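Local coordinates for flavodoxin (Streptococcus pneumoniae serotype 4, PDB 5LJL), which binds FMN and probably serves as a low-potential electron donor to a number of redox enzymes, at residues S127-E130 against E131-E134. Numbering follows the deposited sequence.
Sequences SAEE and EDIE
At the start of helix 130-146, Ile133 N bonds to Glu129 O (2.9 Å, 166° at the hydrogen) and Glu134 N to Glu130 O (2.9 Å), the first i to i+4 bonds of the helix, while Asp132 N adds a weak bond to Glu129 O. Glu129 holds the N-cap position, and its amide hydrogen is taken by the carboxylate of Asp132, three residues on (N3): OD2 accepts Glu129 N at 2.9 Å through its anti lone pair, almost straight (170°). This is one bond of a capping box; the reciprocal one, from the Glu129 side chain to Asp132 N, is not made. CG of Asp132 lies anti to its own carbonyl carbon (chi1 -58°), which turns the carboxylate back toward the cap. A water lies within hydrogen-bonding distance of both OD2 and Ser127 O. The methyl of Ala128 lies 4.0 Å from Asp132 CB; Ile133 packs on Ile22 of helix 15-29. Alongside, Glu130 OE2 closely approaches the Ile133 methyl CD1 (3.2 Å). Asp132 probably gains from the helix dipole and helps hold the turn between strand 116-125 and the helix, a gain partly offset by neighbouring carboxylates, although Arg135, salt-bridged to Glu131, likely compensates that charge.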
ATOM      1  N   SER A 127      -6.541  14.846  -1.180  1.00 15.76           N
ATOM      2  CA  SER A 127      -6.239  14.442  -2.581  1.00 17.92           C
ATOM      3  C   SER A 127      -4.777  14.739  -2.870  1.00 17.69           C
ATOM      4  O   SER A 127      -4.191  15.589  -2.256  1.00 19.71           O
ATOM      5  CB  SER A 127      -7.111  15.143  -3.613  1.00 19.70           C
ATOM      6  OG  SER A 127      -6.913  16.541  -3.478  1.00 24.07           O
ATOM      7  N   ALA A 128      -4.215  13.980  -3.800  1.00 18.26           N
ATOM      8  CA  ALA A 128      -2.800  14.144  -4.184  1.00 16.25           C
ATOM      9  C   ALA A 128      -2.614  15.364  -5.055  1.00 17.26           C
ATOM     10  O   ALA A 128      -3.355  15.532  -6.033  1.00 19.96           O
ATOM     11  CB  ALA A 128      -2.329  12.922  -4.937  1.00 17.53           C
ATOM     12  N   GLU A 129      -1.629  16.180  -4.710  1.00 16.47           N
ATOM     13  CA  GLU A 129      -1.164  17.298  -5.532  1.00 17.49           C
ATOM     14  C   GLU A 129       0.117  16.824  -6.182  1.00 17.87           C
ATOM     15  O   GLU A 129       0.589  15.706  -5.919  1.00 14.95           O
ATOM     16  CB  GLU A 129      -0.931  18.496  -4.703  1.00 20.45           C
ATOM     17  CG  GLU A 129      -2.236  19.040  -4.099  1.00 24.84           C
ATOM     18  CD  GLU A 129      -2.359  20.474  -4.395  1.00 31.51           C
ATOM     19  OE1 GLU A 129      -1.496  21.185  -3.795  1.00 38.41           O
ATOM     20  OE2 GLU A 129      -3.174  20.870  -5.291  1.00 29.57           O
ATOM     21  N   GLU A 130       0.690  17.632  -7.087  1.00 17.25           N
ATOM     22  CA  GLU A 130       1.873  17.193  -7.817  1.00 17.93           C
ATOM     23  C   GLU A 130       3.061  16.865  -6.873  1.00 19.41           C
ATOM     24  O   GLU A 130       3.781  15.921  -7.169  1.00 19.31           O
ATOM     25  CB  GLU A 130       2.211  18.225  -8.903  1.00 18.80           C
ATOM     26  CG  GLU A 130       1.084  18.410  -9.909  1.00 22.47           C
ATOM     27  CD  GLU A 130       1.199  17.553 -11.130  1.00 31.81           C
ATOM     28  OE1 GLU A 130       1.770  18.015 -12.143  1.00 51.07           O
ATOM     29  OE2 GLU A 130       0.720  16.445 -11.137  1.00 32.63           O
ATOM     30  N   GLU A 131       3.246  17.573  -5.761  1.00 18.42           N
ATOM     31  CA  GLU A 131       4.265  17.245  -4.760  1.00 20.89           C
ATOM     32  C   GLU A 131       4.108  15.823  -4.124  1.00 18.43           C
ATOM     33  O   GLU A 131       5.095  15.071  -3.915  1.00 19.83           O
ATOM     34  CB  GLU A 131       4.284  18.294  -3.683  1.00 26.37           C
ATOM     35  CG  GLU A 131       5.303  18.109  -2.569  1.00 34.93           C
ATOM     36  CD  GLU A 131       5.352  19.291  -1.569  1.00 44.55           C
ATOM     37  OE1 GLU A 131       6.071  19.178  -0.536  1.00 52.69           O
ATOM     38  OE2 GLU A 131       4.675  20.347  -1.785  1.00 43.52           O
ATOM     39  N   ASP A 132       2.858  15.446  -3.923  1.00 15.43           N
ATOM     40  CA  ASP A 132       2.532  14.105  -3.425  1.00 13.76           C
ATOM     41  C   ASP A 132       2.777  13.112  -4.546  1.00 13.50           C
ATOM     42  O   ASP A 132       3.309  12.032  -4.284  1.00 11.62           O
ATOM     43  CB  ASP A 132       1.037  14.015  -2.991  1.00 13.67           C
ATOM     44  CG  ASP A 132       0.682  15.027  -1.933  1.00 13.82           C
ATOM     45  OD1 ASP A 132       1.237  14.905  -0.872  1.00 13.68           O
ATOM     46  OD2 ASP A 132      -0.104  15.973  -2.211  1.00 13.93           O
ATOM     47  N   ILE A 133       2.369  13.429  -5.791  1.00 13.73           N
ATOM     48  CA  ILE A 133       2.647  12.559  -6.939  1.00 13.92           C
ATOM     49  C   ILE A 133       4.165  12.239  -7.073  1.00 14.40           C
ATOM     50  O   ILE A 133       4.613  11.086  -7.287  1.00 14.62           O
ATOM     51  CB  ILE A 133       2.053  13.208  -8.263  1.00 16.19           C
ATOM     52  CG1 ILE A 133       0.512  13.098  -8.216  1.00 16.09           C
ATOM     53  CG2 ILE A 133       2.591  12.489  -9.500  1.00 16.59           C
ATOM     54  CD1 ILE A 133      -0.166  14.131  -9.101  1.00 17.40           C
ATOM     55  N   GLU A 134       4.968  13.261  -6.952  1.00 14.38           N
ATOM     56  CA  GLU A 134       6.449  13.090  -6.956  1.00 16.40           C
ATOM     57  C   GLU A 134       6.919  12.112  -5.851  1.00 14.87           C
ATOM     58  O   GLU A 134       7.730  11.245  -6.106  1.00 13.49           O
ATOM     59  CB  GLU A 134       7.164  14.443  -6.818  1.00 18.55           C
ATOM     60  CG  GLU A 134       8.676  14.460  -6.659  1.00 18.64           C
ATOM     61  CD  GLU A 134       9.450  13.812  -7.808  1.00 18.89           C
ATOM     62  OE1 GLU A 134      10.604  13.403  -7.593  1.00 19.86           O
ATOM     63  OE2 GLU A 134       8.948  13.683  -8.913  1.00 20.51           O
TER
HETATM   64  O   HOH W   1      -2.218  17.173  -0.706  1.00 24.15           O